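Long-range contacts in exopolyphosphatase (Aquifex aeolicus, PDB 1T6C), which probably hydrolyses phosphoanhydride bonds in inorganic polyphosphate or guanosine pentaphosphate, as a calcium-binding Ppx/GppA family phosphatase of actin-like fold: residues 222-227 and 237-242; 233-238 and 294-299; 190-195 and 280-285; 180-185 and 253-258; 34-39 and 304-309. All blocks are in the same frame, centred on the assembly; numbering follows the deposited sequence.

Contact 1 of 5, residues 222-227 and 237-242; sequences LEYNVY and KVLTYG
K237 lays its aliphatic chain slantwise over one face of the Y224 ring. A bend at chi2 (-61°) places CD over the ring centre, a CH-pi contact with K237 CD 4.0 Å from the Y224 centroid. The ammonium group runs on to hydrogen-bond K233 O, so that K237 NZ, 5.6 Å from the same centroid, offers at most a weak cation-pi attraction. Beneath the opposite face lies E223 CG, displaced toward the rim, while its carboxylate is held by W247 and Q243. At the ring edge, Y224 OH donates to V238 O over 2.6 Å, in the carbonyl plane and with a C=O...donor angle of 158°. E223 and L239 lie side by side, pointing opposite ways, with E223 CB 3.8 Å from L239 CD2. Immediately after Y224, N225 is the C-prime residue of a Schellman motif. The contact thus docks the end of helix 214-223 on strand 238-240, the edge strand of a six-stranded sheet in the actin-like fold.

Contact 2 of 5, residues 233-238 and 294-299; sequences KVHGKV and IVSDWG
The backbone around G236 and K237 pairs antiparallel with that of V295, G236 N donating to V295 O over 2.8 Å (N-H...O 162°) and V295 N to K237 O over 2.9 Å. V238 and I294 continue the pairing as a non-hydrogen-bonded pair. The approach is a type II turn from V234 to K237, in which a CB on G236 would jam against the carbonyl O of H235. Among the side chains, V234 CG1 meets V295 CG1 at 4.0 Å, and I294 CG2 lies 3.7 Å from G236 O. H235 chi1 (-170°) sets CG anti to the backbone N, and the ring lies beside S296 and D297, with D297 N in the ring plane at its edge, 3.0 Å from H235 CD2. Ring nitrogen NE2 hydrogen-bonds S133, and D297 OD2 is hydrogen-bonded by Y229. S296 OG donates in plane to a lone pair of W298 O at 2.8 Å. The chemistry implies a register set by main-chain hydrogen bonds, with the ring's orientation probably held by the bond from NE2 to S133.

Contact 3 of 5, residues 190-195 and 280-285; sequences RFFEFL and IFLKTL
F192, L195, I280, L282 and K283 carry the interface between helical segments 190-195 and 280-285, whose axes approach to 10.3 Å and cross at -51°. Among apolar contacts, F192 reaches with its ring tip, CZ, to L282 CD2 at 3.9 Å. L195 and I280 meet at about a right angle, L195 CD2 lying 4.2 Å from I280 CG1. Within helix 185-199, F191 CD2 sits over the centre of one F192 face, and L195 CD1 over the rim of the F191 ring. Next is the alkyl part of K283: CG packs 3.8 Å from L195 CB, and a second bend at chi3 (69°) brings CE to 3.7 Å from F192 CD1. An alanine at F192 would probably open a gap beside K283 CE and leave L282 CD2 without its aromatic partner across the interface. No hydrogen bond joins the segments; K283 NZ forms salt bridges to E286 and E196, and I280 O accepts both T284 N and T284 OG1, from opposite faces of its plane. This is helix-on-helix packing in the actin-like fold: helix 274-288, which also rests F281 and T284 on strand 139-146, carries helix 185-199 on its outer side.

Contact 4 of 5, residues 180-185 and 253-258; sequences QDPPTE and EIPSEE
D181 grips S256 with both carboxylate oxygens. S256 N donates to D181 OD1 over 2.9 Å, on the syn side and 26° out of the carboxylate plane. S256 OG donates to D181 OD2; at 2.5 Å the bond is very short, and its exact length is doubtful. With chi1 at 64°, S256 OG stays on the side of its own backbone N, letting one carboxylate meet both. An alanine in place of D181 would probably leave S256 N and OG without these acceptors, with the proline packing still joining the segments. Charge works against the pair, since E257 OE1 lies 3.9 Å from D181 OD2; this like-charged neighbour may raise the proton affinity of either group. P182, which follows a cis peptide bond, makes the apolar touch, P182 CD lying 4.3 Å from P255 CG. P182 CB rests in van der Waals contact on the carbonyl I254 O at 3.8 Å. The contact lies at the surface, joining the loop between helices 170-177 and 185-199 to the start of helix 256-262, and a salt bridge from E185 to K252 ties the same two regions close by.

Contact 5 of 5, residues 34-39 and 304-309; sequences GKLSII and VLVSEV
L36, whose side chain points to helix 300-313, gives its backbone N to the hydroxyl of Y132, and G34 O adds a weak bond to the same oxygen. Y132 also touches the side chain of V306, and so borders both halves of the contact. Between the segments themselves, carbon meets carbon. The L36 side chain, with chi1 at -100° placing CG away from the usual staggered positions, sends its two methyls to different turns of the helix. CD1 meets V306 CG2 at 3.7 Å, the two side chains at about a right angle, and also lies 4.2 Å from L305 CB. L36 CD2 lies 4.1 Å from V309 CG2, the two side chains alongside each other but pointing opposite ways. I38 CD1 comes within 3.8 Å of L305 CD1, though I38 was modelled in two conformers and this touch is less certain. L305 packs further on strands 12-19 and 23-32, while E308 turns from the interface to a salt bridge with R84. The axes of segments 35-39 and 304-309 stand 10.4 Å apart at 137°. With carbon contacts alone and no hydrogen bond across it, the contact is held by apolar packing between strand and helix.

From the N terminus, strand 35-45 waits until near the chain's end for helix 300-313, so contact 5 closes the longest loop and encloses the other four. Contact 4 opens next at 180-185, then contact 3 at 190-195; the two cross, tying helix 185-199 and the loop before it to helices 274-288 and 256-262. Contact 1 is a short local loop lying within both. Contact 2 starts where contact 1 ends, sharing K237 and V238, and crosses contacts 3 and 4 on its way to strand 292-296. Y241 joins contact 1 to L282 of contact 3, and W298 of contact 2 packs on L36 and I38 of contact 5, linking the regions of the two sheets.

Contact 1 of 5, residues 222-227 and 237-242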
# COMPACT_ATOMS: atom_id res chain seq x y z
N LEU A 222 -4.74 -4.90 16.15
CA LEU A 222 -5.56 -4.47 17.29
C LEU A 222 -6.63 -5.52 17.65
O LEU A 222 -6.75 -5.93 18.84
CB LEU A 222 -6.21 -3.10 16.99
CG LEU A 222 -5.27 -1.91 16.87
CD1 LEU A 222 -6.02 -0.69 16.38
CD2 LEU A 222 -4.61 -1.60 18.21
N GLU A 223 -7.36 -5.99 16.65
CA GLU A 223 -8.46 -6.96 16.88
C GLU A 223 -7.97 -8.25 17.53
O GLU A 223 -8.59 -8.76 18.46
CB GLU A 223 -9.20 -7.25 15.59
CG GLU A 223 -10.30 -8.28 15.74
CD GLU A 223 -11.40 -7.87 16.69
OE1 GLU A 223 -11.60 -6.65 16.95
OE2 GLU A 223 -12.08 -8.77 17.20
N TYR A 224 -6.82 -8.72 17.07
CA TYR A 224 -6.28 -10.00 17.46
C TYR A 224 -5.17 -9.92 18.51
O TYR A 224 -4.54 -10.92 18.80
CB TYR A 224 -5.86 -10.78 16.22
CG TYR A 224 -7.09 -11.17 15.42
CD1 TYR A 224 -7.98 -12.12 15.93
CD2 TYR A 224 -7.43 -10.52 14.23
CE1 TYR A 224 -9.14 -12.46 15.21
CE2 TYR A 224 -8.59 -10.86 13.52
CZ TYR A 224 -9.43 -11.84 14.01
OH TYR A 224 -10.60 -12.17 13.36
N ASN A 225 -4.98 -8.74 19.11
CA ASN A 225 -4.03 -8.58 20.22
C ASN A 225 -2.63 -8.99 19.85
O ASN A 225 -1.94 -9.67 20.62
CB ASN A 225 -4.50 -9.38 21.45
CG ASN A 225 -5.86 -8.99 21.90
OD1 ASN A 225 -6.10 -7.83 22.17
ND2 ASN A 225 -6.77 -9.96 21.98
N VAL A 226 -2.21 -8.56 18.66
CA VAL A 226 -0.88 -8.84 18.14
C VAL A 226 0.02 -7.65 18.48
O VAL A 226 -0.12 -6.51 17.97
CB VAL A 226 -0.87 -9.04 16.62
CG1 VAL A 226 0.53 -9.40 16.14
CG2 VAL A 226 -1.85 -10.17 16.24
N TYR A 227 0.99 -7.93 19.36
CA TYR A 227 1.94 -6.92 19.76
C TYR A 227 3.20 -7.62 20.27
O TYR A 227 3.10 -8.45 21.15
CB TYR A 227 1.38 -6.09 20.90
CG TYR A 227 2.38 -5.14 21.49
CD1 TYR A 227 2.66 -3.92 20.90
CD2 TYR A 227 3.07 -5.49 22.65
CE1 TYR A 227 3.59 -3.07 21.46
CE2 TYR A 227 4.00 -4.63 23.20
CZ TYR A 227 4.26 -3.45 22.61
OH TYR A 227 5.21 -2.60 23.18
N LYS A 237 -5.69 -13.13 8.50
CA LYS A 237 -6.76 -12.94 9.48
C LYS A 237 -8.01 -12.38 8.79
O LYS A 237 -7.93 -11.59 7.85
CB LYS A 237 -6.31 -11.98 10.58
CG LYS A 237 -5.33 -12.55 11.58
CD LYS A 237 -5.93 -13.75 12.34
CE LYS A 237 -5.19 -14.04 13.64
NZ LYS A 237 -4.00 -14.88 13.35
N VAL A 238 -9.17 -12.77 9.29
CA VAL A 238 -10.45 -12.21 8.86
C VAL A 238 -10.87 -11.05 9.76
O VAL A 238 -10.69 -11.11 10.99
CB VAL A 238 -11.53 -13.28 8.88
CG1 VAL A 238 -12.89 -12.68 8.60
CG2 VAL A 238 -11.16 -14.36 7.91
N LEU A 239 -11.44 -10.01 9.15
CA LEU A 239 -12.12 -8.96 9.89
C LEU A 239 -13.54 -8.84 9.37
O LEU A 239 -13.75 -8.68 8.16
CB LEU A 239 -11.40 -7.62 9.73
CG LEU A 239 -10.05 -7.51 10.45
CD1 LEU A 239 -9.34 -6.21 10.05
CD2 LEU A 239 -10.19 -7.58 11.92
N THR A 240 -14.50 -8.88 10.29
CA THR A 240 -15.90 -8.76 9.89
C THR A 240 -16.30 -7.32 9.87
O THR A 240 -15.67 -6.49 10.50
CB THR A 240 -16.84 -9.52 10.86
OG1 THR A 240 -16.78 -8.92 12.14
CG2 THR A 240 -16.38 -10.92 11.09
N TYR A 241 -17.43 -7.03 9.22
CA TYR A 241 -18.03 -5.71 9.27
C TYR A 241 -18.19 -5.29 10.74
O TYR A 241 -17.84 -4.18 11.12
CB TYR A 241 -19.39 -5.71 8.55
CG TYR A 241 -20.04 -4.35 8.61
CD1 TYR A 241 -19.82 -3.41 7.63
CD2 TYR A 241 -20.86 -3.99 9.70
CE1 TYR A 241 -20.41 -2.12 7.72
CE2 TYR A 241 -21.44 -2.74 9.78
CZ TYR A 241 -21.20 -1.81 8.79
OH TYR A 241 -21.78 -0.56 8.92
N GLY A 242 -18.77 -6.17 11.57
CA GLY A 242 -18.96 -5.86 12.98
C GLY A 242 -17.69 -5.49 13.73
O GLY A 242 -17.71 -4.57 14.55

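Contact 2 of 5, residues 233-238 and 294-299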
# COMPACT_ATOMS: atom_id res chain seq x y z
N LYS A 233 1.17 -13.43 12.26
CA LYS A 233 -0.03 -13.45 13.09
C LYS A 233 -1.16 -12.64 12.49
O LYS A 233 -2.29 -12.71 12.98
CB LYS A 233 0.29 -12.93 14.50
CG LYS A 233 1.32 -13.78 15.27
CD LYS A 233 1.46 -13.24 16.67
CE LYS A 233 2.45 -13.99 17.52
NZ LYS A 233 3.84 -13.49 17.34
N VAL A 234 -0.86 -11.80 11.50
CA VAL A 234 -1.84 -10.89 10.93
C VAL A 234 -2.25 -11.31 9.53
O VAL A 234 -3.42 -11.23 9.17
CB VAL A 234 -1.28 -9.44 10.92
CG1 VAL A 234 -2.08 -8.49 10.05
CG2 VAL A 234 -1.23 -8.91 12.36
N HIS A 235 -1.30 -11.76 8.72
CA HIS A 235 -1.61 -12.15 7.35
C HIS A 235 -2.60 -13.31 7.32
O HIS A 235 -2.38 -14.32 7.95
CB HIS A 235 -0.33 -12.58 6.68
CG HIS A 235 -0.47 -12.79 5.21
ND1 HIS A 235 -0.53 -14.04 4.63
CD2 HIS A 235 -0.57 -11.90 4.21
CE1 HIS A 235 -0.66 -13.89 3.32
NE2 HIS A 235 -0.68 -12.61 3.04
N GLY A 236 -3.68 -13.13 6.58
CA GLY A 236 -4.72 -14.13 6.48
C GLY A 236 -5.81 -14.05 7.54
O GLY A 236 -6.77 -14.78 7.45
N LYS A 237 -5.69 -13.13 8.50
CA LYS A 237 -6.76 -12.94 9.48
C LYS A 237 -8.01 -12.38 8.79
O LYS A 237 -7.93 -11.59 7.85
CB LYS A 237 -6.31 -11.98 10.58
CG LYS A 237 -5.33 -12.55 11.58
CD LYS A 237 -5.93 -13.75 12.34
CE LYS A 237 -5.19 -14.04 13.64
NZ LYS A 237 -4.00 -14.88 13.35
N VAL A 238 -9.17 -12.77 9.29
CA VAL A 238 -10.45 -12.21 8.86
C VAL A 238 -10.87 -11.05 9.76
O VAL A 238 -10.69 -11.11 10.99
CB VAL A 238 -11.53 -13.28 8.88
CG1 VAL A 238 -12.89 -12.68 8.60
CG2 VAL A 238 -11.16 -14.36 7.91
N ILE A 294 -10.49 -10.50 4.23
CA ILE A 294 -9.25 -11.14 4.64
C ILE A 294 -8.12 -10.12 4.53
O ILE A 294 -8.07 -9.37 3.57
CB ILE A 294 -8.94 -12.39 3.72
CG1 ILE A 294 -10.15 -13.31 3.65
CG2 ILE A 294 -7.72 -13.18 4.24
CD1 ILE A 294 -9.99 -14.46 2.65
N VAL A 295 -7.24 -10.10 5.52
CA VAL A 295 -6.13 -9.14 5.57
C VAL A 295 -4.90 -9.73 4.90
O VAL A 295 -4.53 -10.86 5.13
CB VAL A 295 -5.84 -8.73 7.04
CG1 VAL A 295 -4.66 -7.76 7.13
CG2 VAL A 295 -7.12 -8.10 7.64
N SER A 296 -4.25 -8.91 4.07
CA SER A 296 -2.94 -9.26 3.52
C SER A 296 -1.87 -8.33 4.05
O SER A 296 -2.03 -7.11 4.04
CB SER A 296 -2.96 -9.15 1.99
OG SER A 296 -1.67 -9.45 1.49
N ASP A 297 -0.77 -8.91 4.48
CA ASP A 297 0.46 -8.18 4.80
C ASP A 297 1.27 -7.81 3.56
O ASP A 297 2.10 -6.93 3.64
CB ASP A 297 1.33 -8.96 5.78
CG ASP A 297 2.54 -8.18 6.22
OD1 ASP A 297 3.67 -8.51 5.75
OD2 ASP A 297 2.43 -7.21 6.97
N TRP A 298 1.04 -8.49 2.44
CA TRP A 298 1.74 -8.22 1.20
C TRP A 298 0.94 -7.34 0.23
O TRP A 298 -0.28 -7.43 0.15
CB TRP A 298 2.03 -9.55 0.52
CG TRP A 298 3.22 -10.29 1.10
CD1 TRP A 298 3.80 -10.10 2.33
CD2 TRP A 298 3.98 -11.30 0.45
NE1 TRP A 298 4.89 -10.93 2.47
CE2 TRP A 298 5.01 -11.69 1.34
CE3 TRP A 298 3.92 -11.90 -0.82
CZ2 TRP A 298 5.97 -12.65 1.00
CZ3 TRP A 298 4.89 -12.87 -1.15
CH2 TRP A 298 5.88 -13.23 -0.24
N GLY A 299 1.64 -6.51 -0.53
CA GLY A 299 1.04 -5.63 -1.50
C GLY A 299 2.01 -5.36 -2.63
O GLY A 299 2.73 -6.27 -3.07

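Contact 3 of 5, residues 190-195 and 280-285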
# COMPACT_ATOMS: atom_id res chain seq x y z
N ARG A 190 -21.08 13.16 6.94
CA ARG A 190 -20.72 13.68 5.63
C ARG A 190 -19.65 12.83 4.92
O ARG A 190 -19.68 12.64 3.70
CB ARG A 190 -20.24 15.10 5.74
CG ARG A 190 -21.33 16.10 6.01
CD ARG A 190 -20.84 17.53 5.96
NE ARG A 190 -20.20 18.03 7.18
CZ ARG A 190 -20.87 18.46 8.24
NH1 ARG A 190 -20.22 18.92 9.31
NH2 ARG A 190 -22.18 18.44 8.25
N PHE A 191 -18.65 12.43 5.70
CA PHE A 191 -17.58 11.55 5.24
C PHE A 191 -18.20 10.26 4.66
O PHE A 191 -17.86 9.86 3.54
CB PHE A 191 -16.65 11.28 6.42
CG PHE A 191 -15.78 10.08 6.31
CD1 PHE A 191 -14.59 10.12 5.59
CD2 PHE A 191 -16.08 8.91 7.00
CE1 PHE A 191 -13.78 9.01 5.53
CE2 PHE A 191 -15.25 7.82 6.96
CZ PHE A 191 -14.11 7.87 6.23
N PHE A 192 -19.11 9.64 5.38
CA PHE A 192 -19.74 8.44 4.84
C PHE A 192 -20.66 8.69 3.64
O PHE A 192 -20.74 7.83 2.74
CB PHE A 192 -20.47 7.66 5.95
CG PHE A 192 -19.55 6.85 6.85
CD1 PHE A 192 -18.70 5.91 6.31
CD2 PHE A 192 -19.54 7.01 8.23
CE1 PHE A 192 -17.83 5.14 7.13
CE2 PHE A 192 -18.67 6.26 9.04
CZ PHE A 192 -17.83 5.33 8.48
N GLU A 193 -21.37 9.81 3.60
CA GLU A 193 -22.15 10.16 2.43
C GLU A 193 -21.24 10.22 1.20
O GLU A 193 -21.61 9.78 0.11
CB GLU A 193 -22.86 11.50 2.63
CG GLU A 193 -23.97 11.52 3.67
CD GLU A 193 -24.51 12.93 3.97
OE1 GLU A 193 -23.93 13.94 3.53
OE2 GLU A 193 -25.55 13.02 4.66
N PHE A 194 -20.06 10.83 1.36
CA PHE A 194 -19.12 10.95 0.26
C PHE A 194 -18.65 9.57 -0.16
O PHE A 194 -18.58 9.26 -1.35
CB PHE A 194 -17.93 11.85 0.65
CG PHE A 194 -16.77 11.70 -0.28
CD1 PHE A 194 -16.81 12.29 -1.54
CD2 PHE A 194 -15.69 10.92 0.05
CE1 PHE A 194 -15.77 12.13 -2.43
CE2 PHE A 194 -14.64 10.74 -0.84
CZ PHE A 194 -14.66 11.37 -2.08
N LEU A 195 -18.32 8.71 0.80
CA LEU A 195 -17.80 7.40 0.46
C LEU A 195 -18.89 6.57 -0.22
O LEU A 195 -18.59 5.84 -1.15
CB LEU A 195 -17.26 6.70 1.70
CG LEU A 195 -15.94 7.15 2.25
CD1 LEU A 195 -15.61 6.35 3.49
CD2 LEU A 195 -14.83 7.02 1.21
N ILE A 280 -13.12 3.78 5.14
CA ILE A 280 -13.09 3.30 3.78
C ILE A 280 -13.41 1.82 3.77
O ILE A 280 -14.20 1.36 2.95
CB ILE A 280 -11.70 3.55 3.09
CG1 ILE A 280 -11.52 5.04 2.82
CG2 ILE A 280 -11.60 2.70 1.80
CD1 ILE A 280 -10.11 5.37 2.33
N PHE A 281 -12.78 1.05 4.64
CA PHE A 281 -13.02 -0.40 4.65
C PHE A 281 -14.41 -0.73 5.16
O PHE A 281 -15.03 -1.66 4.64
CB PHE A 281 -11.97 -1.10 5.50
CG PHE A 281 -10.64 -1.17 4.81
CD1 PHE A 281 -9.65 -0.25 5.09
CD2 PHE A 281 -10.41 -2.11 3.82
CE1 PHE A 281 -8.45 -0.29 4.41
CE2 PHE A 281 -9.20 -2.14 3.13
CZ PHE A 281 -8.24 -1.25 3.43
N LEU A 282 -14.91 0.02 6.13
CA LEU A 282 -16.25 -0.25 6.70
C LEU A 282 -17.30 -0.01 5.61
O LEU A 282 -18.15 -0.88 5.33
CB LEU A 282 -16.48 0.66 7.92
CG LEU A 282 -17.79 0.42 8.65
CD1 LEU A 282 -17.75 -0.95 9.36
CD2 LEU A 282 -18.00 1.58 9.62
N LYS A 283 -17.25 1.16 4.96
CA LYS A 283 -18.17 1.47 3.88
C LYS A 283 -18.02 0.52 2.69
O LYS A 283 -19.00 0.17 2.04
CB LYS A 283 -18.10 2.97 3.48
CG LYS A 283 -19.10 3.41 2.42
CD LYS A 283 -20.58 3.27 2.81
CE LYS A 283 -21.00 4.25 3.90
NZ LYS A 283 -22.52 4.23 4.05
N THR A 284 -16.80 0.06 2.42
CA THR A 284 -16.58 -0.88 1.33
C THR A 284 -17.38 -2.17 1.59
O THR A 284 -18.08 -2.66 0.71
CB THR A 284 -15.08 -1.22 1.20
OG1 THR A 284 -14.39 -0.07 0.66
CG2 THR A 284 -14.85 -2.33 0.21
N LEU A 285 -17.26 -2.72 2.78
CA LEU A 285 -18.01 -3.93 3.12
C LEU A 285 -19.53 -3.71 3.02
O LEU A 285 -20.24 -4.57 2.47
CB LEU A 285 -17.64 -4.46 4.50
CG LEU A 285 -16.25 -5.09 4.58
CD1 LEU A 285 -16.02 -5.62 5.98
CD2 LEU A 285 -16.07 -6.20 3.59

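Contact 4 of 5, residues 180-185 and 253-258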
# COMPACT_ATOMS: atom_id res chain seq x y z
N GLN A 180 -13.01 18.89 13.34
CA GLN A 180 -12.69 18.65 14.75
C GLN A 180 -11.86 17.38 14.91
O GLN A 180 -11.90 16.48 14.06
CB GLN A 180 -13.96 18.56 15.57
CG GLN A 180 -14.82 19.81 15.49
CD GLN A 180 -14.61 20.71 16.66
OE1 GLN A 180 -13.62 21.44 16.72
NE2 GLN A 180 -15.52 20.64 17.63
N ASP A 181 -11.12 17.31 16.01
CA ASP A 181 -10.30 16.15 16.32
C ASP A 181 -10.65 15.61 17.70
O ASP A 181 -10.25 16.21 18.69
CB ASP A 181 -8.84 16.56 16.25
CG ASP A 181 -7.90 15.42 16.51
OD1 ASP A 181 -8.33 14.26 16.70
OD2 ASP A 181 -6.67 15.61 16.50
N PRO A 182 -11.41 14.52 17.79
CA PRO A 182 -11.92 13.75 16.65
C PRO A 182 -13.17 14.41 16.05
O PRO A 182 -13.71 15.38 16.62
CB PRO A 182 -12.30 12.43 17.29
CG PRO A 182 -12.67 12.79 18.68
CD PRO A 182 -11.88 13.98 19.08
N PRO A 183 -13.62 13.92 14.89
CA PRO A 183 -14.72 14.58 14.19
C PRO A 183 -16.03 14.52 14.96
O PRO A 183 -16.24 13.66 15.81
CB PRO A 183 -14.81 13.83 12.87
CG PRO A 183 -14.13 12.51 13.12
CD PRO A 183 -13.07 12.79 14.11
N THR A 184 -16.91 15.46 14.66
CA THR A 184 -18.26 15.41 15.19
C THR A 184 -19.03 14.34 14.46
O THR A 184 -18.62 13.88 13.39
CB THR A 184 -18.98 16.76 15.02
OG1 THR A 184 -19.19 17.03 13.63
CG2 THR A 184 -18.17 17.93 15.52
N GLU A 185 -20.17 13.94 15.01
CA GLU A 185 -21.00 12.96 14.37
C GLU A 185 -21.47 13.43 13.02
O GLU A 185 -21.54 12.64 12.08
CB GLU A 185 -22.23 12.58 15.22
CG GLU A 185 -21.93 11.45 16.19
CD GLU A 185 -21.72 10.10 15.48
OE1 GLU A 185 -20.58 9.59 15.44
OE2 GLU A 185 -22.70 9.53 14.94
N GLU A 253 -14.08 8.32 19.09
CA GLU A 253 -14.20 8.92 20.42
C GLU A 253 -12.85 9.29 21.03
O GLU A 253 -12.80 9.76 22.18
CB GLU A 253 -14.87 7.93 21.37
CG GLU A 253 -16.26 7.51 20.95
CD GLU A 253 -17.27 8.66 20.86
OE1 GLU A 253 -18.21 8.54 20.01
OE2 GLU A 253 -17.13 9.68 21.62
N ILE A 254 -11.76 9.10 20.28
CA ILE A 254 -10.42 9.33 20.82
C ILE A 254 -9.72 10.43 20.05
O ILE A 254 -9.52 10.31 18.83
CB ILE A 254 -9.54 8.05 20.79
CG1 ILE A 254 -10.25 6.87 21.49
CG2 ILE A 254 -8.15 8.37 21.44
CD1 ILE A 254 -9.55 5.52 21.32
N PRO A 255 -9.29 11.50 20.73
CA PRO A 255 -8.49 12.52 20.06
C PRO A 255 -7.22 11.91 19.48
O PRO A 255 -6.63 11.02 20.06
CB PRO A 255 -8.16 13.50 21.19
CG PRO A 255 -9.13 13.23 22.28
CD PRO A 255 -9.47 11.79 22.16
N SER A 256 -6.78 12.42 18.34
CA SER A 256 -5.68 11.81 17.60
C SER A 256 -4.43 11.62 18.44
O SER A 256 -3.78 10.58 18.36
CB SER A 256 -5.34 12.58 16.32
OG SER A 256 -4.87 13.89 16.59
N GLU A 257 -4.09 12.61 19.26
CA GLU A 257 -2.88 12.56 20.07
C GLU A 257 -2.90 11.47 21.14
O GLU A 257 -1.84 11.06 21.61
CB GLU A 257 -2.60 13.92 20.74
CG GLU A 257 -2.69 15.12 19.82
CD GLU A 257 -4.01 15.87 19.93
OE1 GLU A 257 -5.07 15.21 20.04
OE2 GLU A 257 -3.98 17.12 19.90
N GLU A 258 -4.09 10.96 21.47
CA GLU A 258 -4.27 9.91 22.46
C GLU A 258 -4.29 8.53 21.84
O GLU A 258 -4.11 7.54 22.52
CB GLU A 258 -5.58 10.20 23.21
CG GLU A 258 -6.02 9.19 24.23
CD GLU A 258 -5.13 9.06 25.45
OE1 GLU A 258 -4.25 9.95 25.68
OE2 GLU A 258 -5.32 8.05 26.17

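Contact 5 of 5, residues 34-39 and 304-309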
# COMPACT_ATOMS: atom_id res chain seq x y z
N GLY A 34 9.18 -22.81 -5.97
CA GLY A 34 7.96 -22.02 -6.03
C GLY A 34 7.63 -21.19 -4.79
O GLY A 34 6.66 -20.44 -4.80
N LYS A 35 8.42 -21.32 -3.74
CA LYS A 35 8.20 -20.58 -2.51
C LYS A 35 9.08 -19.31 -2.46
O LYS A 35 10.30 -19.39 -2.52
CB LYS A 35 8.50 -21.47 -1.30
CG LYS A 35 7.70 -21.17 -0.03
CD LYS A 35 6.16 -21.42 -0.15
CE LYS A 35 5.76 -22.66 -1.01
NZ LYS A 35 5.52 -22.31 -2.46
N LEU A 36 8.43 -18.16 -2.34
CA LEU A 36 9.09 -16.87 -2.14
C LEU A 36 9.28 -16.59 -0.66
O LEU A 36 8.31 -16.60 0.11
CB LEU A 36 8.21 -15.75 -2.70
CG LEU A 36 8.45 -15.11 -4.04
CD1 LEU A 36 7.40 -14.01 -4.20
CD2 LEU A 36 9.83 -14.55 -4.20
N SER A 37 10.52 -16.31 -0.24
CA SER A 37 10.79 -15.88 1.12
C SER A 37 11.60 -14.60 1.05
O SER A 37 12.56 -14.53 0.26
CB SER A 37 11.63 -16.94 1.84
OG SER A 37 11.00 -18.21 1.81
N ILE A 38 11.24 -13.62 1.87
CA ILE A 38 11.94 -12.35 1.91
C ILE A 38 13.19 -12.52 2.75
O ILE A 38 13.10 -12.96 3.89
CB ILE A 38 11.03 -11.25 2.55
CG1 ILE A 38 9.61 -11.26 1.94
CG2 ILE A 38 11.68 -9.90 2.44
CD1 ILE A 38 9.57 -11.29 0.44
N ILE A 39 14.33 -12.14 2.21
CA ILE A 39 15.62 -12.28 2.89
C ILE A 39 16.32 -10.97 3.23
O ILE A 39 17.26 -10.95 4.02
CB ILE A 39 16.54 -13.22 2.09
CG1 ILE A 39 16.85 -12.63 0.70
CG2 ILE A 39 15.87 -14.60 1.95
CD1 ILE A 39 17.94 -13.35 -0.01
N VAL A 304 5.60 -7.06 -6.99
CA VAL A 304 6.65 -6.92 -7.98
C VAL A 304 7.56 -8.17 -8.00
O VAL A 304 7.98 -8.63 -9.07
CB VAL A 304 7.47 -5.63 -7.72
CG1 VAL A 304 8.74 -5.57 -8.61
CG2 VAL A 304 6.61 -4.38 -7.95
N LEU A 305 7.83 -8.73 -6.83
CA LEU A 305 8.64 -9.94 -6.73
C LEU A 305 7.91 -11.10 -7.38
O LEU A 305 8.50 -11.90 -8.12
CB LEU A 305 8.95 -10.28 -5.28
CG LEU A 305 9.54 -9.19 -4.40
CD1 LEU A 305 9.50 -9.64 -2.97
CD2 LEU A 305 10.96 -8.85 -4.83
N VAL A 306 6.61 -11.20 -7.12
CA VAL A 306 5.82 -12.26 -7.71
C VAL A 306 5.85 -12.13 -9.24
O VAL A 306 6.00 -13.13 -9.95
CB VAL A 306 4.36 -12.25 -7.18
CG1 VAL A 306 3.53 -13.25 -7.96
CG2 VAL A 306 4.32 -12.58 -5.69
N SER A 307 5.71 -10.92 -9.74
CA SER A 307 5.72 -10.67 -11.17
C SER A 307 7.02 -11.15 -11.80
O SER A 307 7.01 -11.75 -12.88
CB SER A 307 5.50 -9.19 -11.44
OG SER A 307 5.60 -8.90 -12.82
N GLU A 308 8.14 -10.93 -11.10
CA GLU A 308 9.43 -11.33 -11.63
C GLU A 308 9.53 -12.84 -11.71
O GLU A 308 10.09 -13.36 -12.68
CB GLU A 308 10.59 -10.72 -10.83
CG GLU A 308 10.85 -9.25 -11.12
CD GLU A 308 10.99 -8.88 -12.61
OE1 GLU A 308 11.78 -9.53 -13.34
OE2 GLU A 308 10.31 -7.93 -13.06
N VAL A 309 8.97 -13.53 -10.74
CA VAL A 309 8.94 -15.00 -10.73
C VAL A 309 8.07 -15.54 -11.86
O VAL A 309 8.49 -16.46 -12.58
CB VAL A 309 8.44 -15.55 -9.40
CG1 VAL A 309 8.26 -17.09 -9.47
CG2 VAL A 309 9.39 -15.14 -8.25